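Local structure of flavin prenyltransferase PAD1, mitochondrial (Aspergillus niger, 6QLG) at residues G56-I61 against S196-I201; A132-F137 against M173-R178; M208-D213 against F219-G224. The protein probably catalyses the metal-independent transfer of a dimethylallyl group to FMN, making the prenylated flavin cofactor used by a ferulic acid decarboxylase. All coordinates share one frame; numbering follows the deposited sequence. Where two conformers were deposited one is given.

Contact 1 (G56-I61 against S196-I201)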
loop_
_atom_site.group_PDB
_atom_site.type_symbol
_atom_site.label_atom_id
_atom_site.label_comp_id
_atom_site.label_asym_id
_atom_site.label_seq_id
_atom_site.Cartn_x
_atom_site.Cartn_y
_atom_site.Cartn_z
ATOM N N GLY B 56 -7.957 -35.555 7.229
ATOM C CA GLY B 56 -7.591 -35.999 5.894
ATOM C C GLY B 56 -8.032 -37.423 5.610
ATOM O O GLY B 56 -8.442 -37.744 4.490
ATOM N N ILE B 57 -7.953 -38.295 6.617
ATOM C CA ILE B 57 -8.404 -39.674 6.440
ATOM C C ILE B 57 -9.889 -39.709 6.105
ATOM O O ILE B 57 -10.321 -40.430 5.195
ATOM C CB ILE B 57 -8.083 -40.506 7.697
ATOM C CG1 ILE B 57 -6.575 -40.736 7.816
ATOM C CG2 ILE B 57 -8.821 -41.837 7.664
ATOM C CD1 ILE B 57 -6.122 -41.111 9.212
ATOM N N LYS B 58 -10.694 -38.917 6.816
ATOM C CA LYS B 58 -12.131 -38.924 6.566
ATOM C C LYS B 58 -12.482 -38.256 5.244
ATOM O O LYS B 58 -13.516 -38.579 4.646
ATOM C CB LYS B 58 -12.868 -38.254 7.724
ATOM C CG LYS B 58 -12.800 -39.049 9.017
ATOM C CD LYS B 58 -14.032 -38.824 9.871
ATOM C CE LYS B 58 -14.425 -40.089 10.612
ATOM N NZ LYS B 58 -15.849 -40.443 10.362
ATOM N N VAL B 59 -11.646 -37.330 4.767
ATOM C CA VAL B 59 -11.871 -36.759 3.443
ATOM C C VAL B 59 -11.677 -37.823 2.369
ATOM O O VAL B 59 -12.471 -37.927 1.425
ATOM C CB VAL B 59 -10.953 -35.543 3.216
ATOM C CG1 VAL B 59 -10.833 -35.234 1.732
ATOM C CG2 VAL B 59 -11.484 -34.325 3.969
ATOM N N LEU B 60 -10.626 -38.638 2.499
ATOM C CA LEU B 60 -10.387 -39.704 1.531
ATOM C C LEU B 60 -11.539 -40.703 1.515
ATOM O O LEU B 60 -11.957 -41.163 0.446
ATOM C CB LEU B 60 -9.069 -40.413 1.846
ATOM C CG LEU B 60 -7.773 -39.677 1.500
ATOM C CD1 LEU B 60 -6.580 -40.372 2.139
ATOM C CD2 LEU B 60 -7.595 -39.582 -0.004
ATOM N N ILE B 61 -12.064 -41.047 2.691
ATOM C CA ILE B 61 -13.179 -41.987 2.767
ATOM C C ILE B 61 -14.430 -41.383 2.143
ATOM O O ILE B 61 -15.158 -42.056 1.402
ATOM C CB ILE B 61 -13.420 -42.404 4.231
ATOM C CG1 ILE B 61 -12.231 -43.213 4.757
ATOM C CG2 ILE B 61 -14.714 -43.198 4.364
ATOM C CD1 ILE B 61 -12.235 -43.394 6.260
ATOM N N SER B 196 -20.279 -36.979 19.743
ATOM C CA SER B 196 -18.937 -37.539 19.668
ATOM C C SER B 196 -18.052 -36.595 18.871
ATOM O O SER B 196 -18.536 -35.731 18.135
ATOM C CB SER B 196 -18.945 -38.927 19.023
ATOM O OG SER B 196 -19.277 -38.837 17.650
ATOM N N ILE B 197 -16.738 -36.778 19.030
ATOM C CA ILE B 197 -15.777 -36.029 18.225
ATOM C C ILE B 197 -16.005 -36.302 16.744
ATOM O O ILE B 197 -15.951 -35.389 15.910
ATOM C CB ILE B 197 -14.339 -36.388 18.646
ATOM C CG1 ILE B 197 -14.033 -35.851 20.046
ATOM C CG2 ILE B 197 -13.331 -35.860 17.634
ATOM C CD1 ILE B 197 -12.721 -36.362 20.611
ATOM N N GLU B 198 -16.285 -37.562 16.401
ATOM C CA GLU B 198 -16.450 -37.945 15.003
ATOM C C GLU B 198 -17.619 -37.221 14.346
ATOM O O GLU B 198 -17.562 -36.916 13.149
ATOM C CB GLU B 198 -16.632 -39.461 14.905
ATOM C CG GLU B 198 -16.755 -39.986 13.488
ATOM C CD GLU B 198 -16.814 -41.500 13.430
ATOM O OE1 GLU B 198 -17.320 -42.115 14.394
ATOM O OE2 GLU B 198 -16.357 -42.075 12.420
ATOM N N ASP B 199 -18.683 -36.939 15.104
ATOM C CA ASP B 199 -19.806 -36.186 14.551
ATOM C C ASP B 199 -19.366 -34.800 14.097
ATOM O O ASP B 199 -19.746 -34.342 13.013
ATOM C CB ASP B 199 -20.925 -36.063 15.585
ATOM C CG ASP B 199 -21.649 -37.371 15.822
ATOM O OD1 ASP B 199 -21.577 -38.265 14.952
ATOM O OD2 ASP B 199 -22.298 -37.496 16.881
ATOM N N LEU B 200 -18.572 -34.114 14.919
ATOM C CA LEU B 200 -18.086 -32.793 14.539
ATOM C C LEU B 200 -17.137 -32.879 13.350
ATOM O O LEU B 200 -17.184 -32.033 12.449
ATOM C CB LEU B 200 -17.418 -32.124 15.740
ATOM C CG LEU B 200 -18.388 -31.766 16.872
ATOM C CD1 LEU B 200 -17.665 -31.492 18.184
ATOM C CD2 LEU B 200 -19.258 -30.575 16.482
ATOM N N ILE B 201 -16.287 -33.910 13.316
ATOM C CA ILE B 201 -15.390 -34.099 12.180
ATOM C C ILE B 201 -16.187 -34.335 10.902
ATOM O O ILE B 201 -15.866 -33.783 9.842
ATOM C CB ILE B 201 -14.411 -35.257 12.452
ATOM C CG1 ILE B 201 -13.490 -34.924 13.626
ATOM C CG2 ILE B 201 -13.581 -35.554 11.213
ATOM C CD1 ILE B 201 -12.445 -35.989 13.896
#

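Contact 2 (A132-F137 against M173-R178)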
loop_
_atom_site.group_PDB
_atom_site.type_symbol
_atom_site.label_atom_id
_atom_site.label_comp_id
_atom_site.label_asym_id
_atom_site.label_seq_id
_atom_site.Cartn_x
_atom_site.Cartn_y
_atom_site.Cartn_z
ATOM N N ALA B 132 4.711 -22.083 2.198
ATOM C CA ALA B 132 5.292 -22.514 0.931
ATOM C C ALA B 132 4.403 -22.118 -0.240
ATOM O O ALA B 132 4.892 -21.635 -1.268
ATOM C CB ALA B 132 5.522 -24.028 0.944
ATOM N N ILE B 133 3.089 -22.300 -0.095
ATOM C CA ILE B 133 2.166 -21.958 -1.172
ATOM C C ILE B 133 2.077 -20.446 -1.342
ATOM O O ILE B 133 2.085 -19.933 -2.468
ATOM C CB ILE B 133 0.787 -22.587 -0.904
ATOM C CG1 ILE B 133 0.902 -24.113 -0.875
ATOM C CG2 ILE B 133 -0.218 -22.149 -1.958
ATOM C CD1 ILE B 133 -0.317 -24.809 -0.303
ATOM N N HIS B 134 1.996 -19.708 -0.232
ATOM C CA HIS B 134 1.930 -18.252 -0.311
ATOM C C HIS B 134 3.199 -17.673 -0.927
ATOM O O HIS B 134 3.138 -16.805 -1.805
ATOM C CB HIS B 134 1.693 -17.657 1.078
ATOM C CG HIS B 134 1.922 -16.179 1.144
ATOM N ND1 HIS B 134 3.156 -15.628 1.420
ATOM C CD2 HIS B 134 1.078 -15.136 0.963
ATOM C CE1 HIS B 134 3.061 -14.310 1.406
ATOM N NE2 HIS B 134 1.810 -13.986 1.131
ATOM N N SER B 135 4.366 -18.135 -0.469
ATOM C CA SER B 135 5.620 -17.586 -0.973
ATOM C C SER B 135 5.886 -18.013 -2.410
ATOM O O SER B 135 6.540 -17.280 -3.162
ATOM C CB SER B 135 6.784 -18.018 -0.080
ATOM O OG SER B 135 6.969 -19.424 -0.138
ATOM N N GLY B 136 5.388 -19.180 -2.808
ATOM C CA GLY B 136 5.714 -19.762 -4.089
ATOM C C GLY B 136 6.873 -20.736 -4.065
ATOM O O GLY B 136 7.219 -21.289 -5.115
ATOM N N PHE B 137 7.502 -20.940 -2.906
ATOM C CA PHE B 137 8.621 -21.871 -2.763
ATOM C C PHE B 137 8.062 -23.290 -2.841
ATOM O O PHE B 137 7.796 -23.950 -1.834
ATOM C CB PHE B 137 9.360 -21.616 -1.453
ATOM C CG PHE B 137 10.622 -22.416 -1.298
ATOM C CD1 PHE B 137 11.719 -22.169 -2.109
ATOM C CD2 PHE B 137 10.715 -23.410 -0.339
ATOM C CE1 PHE B 137 12.883 -22.902 -1.968
ATOM C CE2 PHE B 137 11.876 -24.149 -0.192
ATOM C CZ PHE B 137 12.962 -23.893 -1.007
ATOM N N MET B 173 -2.491 -16.093 4.930
ATOM C CA MET B 173 -3.861 -16.506 4.635
ATOM C C MET B 173 -4.567 -15.491 3.745
ATOM O O MET B 173 -5.206 -15.861 2.753
ATOM C CB MET B 173 -4.643 -16.702 5.932
ATOM C CG MET B 173 -4.276 -17.951 6.712
ATOM S SD MET B 173 -5.114 -17.985 8.306
ATOM C CE MET B 173 -4.371 -19.441 9.043
ATOM N N LEU B 174 -4.474 -14.206 4.093
ATOM C CA LEU B 174 -5.152 -13.175 3.313
ATOM C C LEU B 174 -4.626 -13.137 1.884
ATOM O O LEU B 174 -5.404 -13.111 0.923
ATOM C CB LEU B 174 -4.986 -11.808 3.980
ATOM C CG LEU B 174 -5.515 -10.614 3.176
ATOM C CD1 LEU B 174 -7.029 -10.704 3.001
ATOM C CD2 LEU B 174 -5.126 -9.293 3.828
ATOM N N GLU B 175 -3.301 -13.149 1.724
ATOM C CA GLU B 175 -2.716 -12.961 0.403
ATOM C C GLU B 175 -2.836 -14.207 -0.468
ATOM O O GLU B 175 -2.983 -14.085 -1.689
ATOM C CB GLU B 175 -1.256 -12.517 0.540
ATOM C CG GLU B 175 -1.135 -11.078 1.059
ATOM C CD GLU B 175 0.298 -10.588 1.195
ATOM O OE1 GLU B 175 1.237 -11.350 0.881
ATOM O OE2 GLU B 175 0.484 -9.431 1.628
ATOM N N VAL B 176 -2.794 -15.405 0.121
ATOM C CA VAL B 176 -3.039 -16.592 -0.693
ATOM C C VAL B 176 -4.518 -16.691 -1.052
ATOM O O VAL B 176 -4.871 -17.229 -2.109
ATOM C CB VAL B 176 -2.527 -17.865 0.012
ATOM C CG1 VAL B 176 -3.553 -18.405 1.004
ATOM C CG2 VAL B 176 -2.160 -18.930 -1.017
ATOM N N THR B 177 -5.403 -16.168 -0.197
ATOM C CA THR B 177 -6.818 -16.086 -0.549
ATOM C C THR B 177 -7.014 -15.217 -1.785
ATOM O O THR B 177 -7.738 -15.588 -2.717
ATOM C CB THR B 177 -7.623 -15.536 0.632
ATOM O OG1 THR B 177 -7.737 -16.537 1.651
ATOM C CG2 THR B 177 -9.017 -15.104 0.191
ATOM N N ARG B 178 -6.358 -14.054 -1.816
ATOM C CA ARG B 178 -6.467 -13.174 -2.974
ATOM C C ARG B 178 -5.901 -13.828 -4.227
ATOM O O ARG B 178 -6.378 -13.558 -5.336
ATOM C CB ARG B 178 -5.769 -11.845 -2.681
ATOM C CG ARG B 178 -6.561 -10.964 -1.716
ATOM C CD ARG B 178 -5.737 -9.825 -1.136
ATOM N NE ARG B 178 -6.555 -8.967 -0.282
ATOM C CZ ARG B 178 -6.079 -7.989 0.481
ATOM N NH1 ARG B 178 -4.778 -7.733 0.502
ATOM N NH2 ARG B 178 -6.906 -7.266 1.226
#

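Contact 3 (M208-D213 against F219-G224). With DMA (dimethylallyl diphosphate), chain N.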
loop_
_atom_site.group_PDB
_atom_site.type_symbol
_atom_site.label_atom_id
_atom_site.label_comp_id
_atom_site.label_asym_id
_atom_site.label_seq_id
_atom_site.Cartn_x
_atom_site.Cartn_y
_atom_site.Cartn_z
ATOM N N MET B 208 -16.181 -28.930 4.006
ATOM C CA MET B 208 -15.034 -28.824 3.108
ATOM C C MET B 208 -15.420 -29.198 1.685
ATOM O O MET B 208 -15.121 -28.470 0.732
ATOM C CB MET B 208 -13.900 -29.733 3.584
ATOM C CG MET B 208 -13.218 -29.325 4.866
ATOM S SD MET B 208 -12.111 -30.645 5.406
ATOM C CE MET B 208 -12.018 -30.287 7.160
ATOM N N LEU B 209 -16.082 -30.346 1.524
ATOM C CA LEU B 209 -16.384 -30.855 0.194
ATOM C C LEU B 209 -17.500 -30.074 -0.488
ATOM O O LEU B 209 -17.663 -30.195 -1.707
ATOM C CB LEU B 209 -16.736 -32.341 0.275
ATOM C CG LEU B 209 -15.633 -33.219 0.875
ATOM C CD1 LEU B 209 -15.989 -34.695 0.779
ATOM C CD2 LEU B 209 -14.289 -32.947 0.207
ATOM N N ASP B 210 -18.267 -29.280 0.268
ATOM C CA ASP B 210 -19.199 -28.343 -0.353
ATOM C C ASP B 210 -18.481 -27.393 -1.301
ATOM O O ASP B 210 -19.049 -26.984 -2.320
ATOM C CB ASP B 210 -19.940 -27.537 0.717
ATOM C CG ASP B 210 -21.062 -28.319 1.371
ATOM O OD1 ASP B 210 -21.506 -29.329 0.789
ATOM O OD2 ASP B 210 -21.504 -27.913 2.466
ATOM N N LEU B 211 -17.238 -27.029 -0.983
ATOM C CA LEU B 211 -16.476 -26.113 -1.820
ATOM C C LEU B 211 -16.086 -26.724 -3.159
ATOM O O LEU B 211 -15.686 -25.984 -4.065
ATOM C CB LEU B 211 -15.232 -25.643 -1.068
ATOM C CG LEU B 211 -15.560 -24.793 0.162
ATOM C CD1 LEU B 211 -14.394 -24.752 1.135
ATOM C CD2 LEU B 211 -15.967 -23.388 -0.262
ATOM N N PHE B 212 -16.190 -28.044 -3.306
ATOM C CA PHE B 212 -16.033 -28.711 -4.592
ATOM C C PHE B 212 -17.374 -29.118 -5.187
ATOM O O PHE B 212 -17.412 -29.957 -6.095
ATOM C CB PHE B 212 -15.127 -29.935 -4.451
ATOM C CG PHE B 212 -13.753 -29.619 -3.934
ATOM C CD1 PHE B 212 -12.745 -29.227 -4.799
ATOM C CD2 PHE B 212 -13.470 -29.711 -2.580
ATOM C CE1 PHE B 212 -11.479 -28.935 -4.325
ATOM C CE2 PHE B 212 -12.207 -29.419 -2.099
ATOM C CZ PHE B 212 -11.210 -29.030 -2.973
ATOM N N ASP B 213 -18.468 -28.545 -4.682
ATOM C CA ASP B 213 -19.826 -28.880 -5.106
ATOM C C ASP B 213 -20.089 -30.377 -4.958
ATOM O O ASP B 213 -20.547 -31.055 -5.881
ATOM C CB ASP B 213 -20.087 -28.401 -6.535
ATOM C CG ASP B 213 -19.840 -26.914 -6.700
ATOM O OD1 ASP B 213 -20.353 -26.130 -5.873
ATOM O OD2 ASP B 213 -19.132 -26.528 -7.653
ATOM N N PHE B 219 -24.242 -35.318 7.089
ATOM C CA PHE B 219 -24.295 -34.361 8.184
ATOM C C PHE B 219 -25.537 -33.499 8.009
ATOM O O PHE B 219 -26.049 -33.334 6.900
ATOM C CB PHE B 219 -23.028 -33.494 8.254
ATOM C CG PHE B 219 -22.956 -32.435 7.192
ATOM C CD1 PHE B 219 -22.550 -32.750 5.906
ATOM C CD2 PHE B 219 -23.291 -31.122 7.481
ATOM C CE1 PHE B 219 -22.482 -31.776 4.927
ATOM C CE2 PHE B 219 -23.226 -30.144 6.506
ATOM C CZ PHE B 219 -22.819 -30.471 5.227
ATOM N N GLU B 220 -26.016 -32.950 9.122
ATOM C CA GLU B 220 -27.250 -32.172 9.138
ATOM C C GLU B 220 -26.940 -30.732 8.745
ATOM O O GLU B 220 -26.272 -30.007 9.488
ATOM C CB GLU B 220 -27.907 -32.233 10.516
ATOM N N ARG B 221 -27.424 -30.320 7.577
ATOM C CA ARG B 221 -27.299 -28.930 7.167
ATOM C C ARG B 221 -28.241 -28.056 7.988
ATOM O O ARG B 221 -29.302 -28.499 8.436
ATOM C CB ARG B 221 -27.607 -28.784 5.676
ATOM C CG ARG B 221 -26.772 -29.692 4.794
ATOM C CD ARG B 221 -26.942 -29.373 3.318
ATOM N NE ARG B 221 -25.993 -30.139 2.514
ATOM C CZ ARG B 221 -24.721 -29.799 2.334
ATOM N NH1 ARG B 221 -24.242 -28.690 2.889
ATOM N NH2 ARG B 221 -23.928 -30.562 1.594
ATOM N N TRP B 222 -27.837 -26.806 8.195
ATOM C CA TRP B 222 -28.651 -25.889 8.982
ATOM C C TRP B 222 -29.954 -25.567 8.258
ATOM O O TRP B 222 -29.967 -25.282 7.058
ATOM C CB TRP B 222 -27.884 -24.602 9.273
ATOM C CG TRP B 222 -28.689 -23.590 10.035
ATOM C CD1 TRP B 222 -29.238 -22.440 9.547
ATOM C CD2 TRP B 222 -29.041 -23.643 11.424
ATOM N NE1 TRP B 222 -29.906 -21.772 10.545
ATOM C CE2 TRP B 222 -29.800 -22.490 11.707
ATOM C CE3 TRP B 222 -28.784 -24.553 12.456
ATOM C CZ2 TRP B 222 -30.305 -22.222 12.980
ATOM C CZ3 TRP B 222 -29.287 -24.285 13.718
ATOM C CH2 TRP B 222 -30.040 -23.130 13.968
ATOM N N ASN B 223 -31.061 -25.616 9.009
ATOM C CA ASN B 223 -32.377 -25.308 8.457
ATOM C C ASN B 223 -33.245 -24.583 9.482
ATOM O O ASN B 223 -34.446 -24.860 9.586
ATOM C CB ASN B 223 -33.068 -26.597 7.972
ATOM C CG ASN B 223 -34.300 -26.324 7.124
ATOM O OD1 ASN B 223 -34.255 -25.535 6.181
ATOM N ND2 ASN B 223 -35.404 -26.989 7.453
ATOM N N GLY B 224 -32.658 -23.661 10.246
ATOM C CA GLY B 224 -33.331 -23.069 11.386
ATOM C C GLY B 224 -33.182 -23.922 12.632
ATOM O O GLY B 224 -32.603 -25.015 12.619
HETATM C C1 DMA N . -23.578 -21.533 10.814
HETATM O O1 DMA N . -23.274 -21.848 9.483
HETATM C C2 DMA N . -24.700 -20.498 10.856
HETATM C C3 DMA N . -25.824 -20.762 11.490
HETATM C C4 DMA N . -26.938 -19.722 11.519
HETATM C C5 DMA N . -26.019 -22.105 12.192
HETATM P PA DMA N . -21.905 -21.209 8.820
HETATM O O1A DMA N . -21.299 -20.213 9.784
HETATM O O2A DMA N . -22.239 -20.522 7.519
HETATM O O3A DMA N . -20.818 -22.410 8.520
HETATM P PB DMA N . -20.742 -23.801 9.395
HETATM O O1B DMA N . -21.119 -23.513 10.826
HETATM O O2B DMA N . -19.333 -24.345 9.364
HETATM O O3B DMA N . -21.699 -24.808 8.803
#

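Contact 1 (G56-I61 against S196-I201)
The flat group that touches across this contact is the carboxylate of Glu198, met by Lys58 on the anti lone pair of OE2, the side away from the other oxygen. NZ of Lys58 lies 2.7 Å from OE2 of Glu198. The pair is a salt bridge between two helices of the Rossmann-like flavoprotein fold: 53-65, which follows the first strand of the parallel sheet, and 197-210, the last helix of the chain. The two side chains cross at about a right angle. Glu198 reaches across because its CG stands anti to the backbone N (chi1 -178°) and the chain stays extended beyond it. The side chain of Lys58 sets out toward the other helix and bends at chi3 and chi4, which turns its ammonium to the acid. CE of Lys58 follows NZ in and comes within 3.3 Å of OE2 of Glu198.

The ammonium is shared. Asp202, one turn beyond Glu198 on the same helix, makes a second salt bridge to NZ, so two acids hold the end of the lysine. Beside the charges the contact is apolar. Ile201 is buried and also packs on Met54, on Leu55 and on Phe190 of a second subunit. Ser196 is the N-cap just before the last helix; its OG accepts from N of Asp199 at 3.2 Å. This is helix-to-helix packing, with the side chain of Ile201 about 12 Å from the bound dimethylallyl diphosphate. In its apolar part, CG2 of Ile201 lies 3.6 Å from CD of Lys58.

Contact 2 (A132-F137 against M173-R178)
His134 and Glu175 carry this contact, through a hydrogen bond from NE2 of His134 to OE1 of Glu175 at 2.7 Å. It is a His-carboxylate pair joining two helices of the Rossmann-like flavoprotein fold, 127-135 and 167-178. The bond is nearly straight, 166° at the hydrogen. The acceptor lies almost in the imidazole plane, while the donor meets OE1 on its anti side, tilted out of the carboxylate plane. The ring is tilted 25° against the carboxylate. CG of His134 stands anti to its backbone N (chi1 167°), which sends the ring across to the other helix. There CB of Glu175 sits at the ring edge, 3.5 Å from CD2 of His134. The backbone N of Val176 is also at that edge.

Beside the polar pair is a small apolar patch. CG2 of Ile133 touches CG2 of Val176 at 3.9 Å. The two helices come close here, with CA of His134 and CA of Val176 only 5.3 Å apart.

Further out, Arg171 and Asn172 of the same helix as Glu175 pack on His134. Leu130 and Ile183 pack on Val176, and Ala146 and Leu150 on Ile133. Arg171 and Asn172 of a third subunit hydrogen-bond to the carbonyl oxygens of His134 and Ser135, a subunit interface. The first helix starts at the FMN-binding residues Met127 to Thr129. It runs to Ser135; Gly136, with positive phi, is the first residue to leave helical geometry. Across this turn, OG of Ser135 accepts from N of Phe137 at 3.2 Å, an ST turn.

Contact 3 (M208-D213 against F219-G224)
Both oxygens of Asp210 are gripped by the guanidinium of Arg221 in an end-on, two-pronged salt bridge. NH2 of Arg221 gives to OD1 of Asp210 at 2.8 Å, and NH1 of Arg221 to OD2 of Asp210 at 2.9 Å. The bridge ties the C-terminal tail to the last helix of the Rossmann-like flavoprotein fold. Both oxygens are met on their syn sides and lie near the guanidinium plane, which is turned 31° from the carboxylate. The NH1 bond is almost straight, at 178°. Arg221 runs extended from CG to NE, which carries its charge back to the helix. CZ of Phe219 lies over one face of the guanidinium, offset toward its rim, and OD2 of Asp210 is at the edge of the Phe219 ring.

The helix closes with a Schellman motif, Asp213 being its positive-phi residue. Asp215 makes a second salt bridge to NH2 of Arg221, and NH1 also donates to Ser114 O of a fifth subunit. The tail thus reaches a subunit interface.

Next along it, Trp222 lines the dimethylallyl diphosphate pocket, with Tyr191 meeting its ring nearly at right angles. A methyl of the prenyl group, C5, lies over one indole face toward its rim, 3.5 Å from CD2 of Trp222.

Overall arrangement
From the N terminus, helix 53-65 follows the first strand and supplies one side of contact 1. Its partner comes 135 residues later, at the start of helix 197-210, so this contact closes a long loop spanning most of the sheet. Contact 2 is nested inside that loop: helices 127-135 and 167-178 pair on the opposite side of the chain's centre, and the centres of contacts 1 and 2 are about 26 Å apart. Contact 3 follows in series, where the end of helix 197-210 meets the C-terminal tail. Contacts 1 and 3 share that helix and touch through Val59 and Met208. Contact 2 touches neither, but like contact 1 it borders a second subunit.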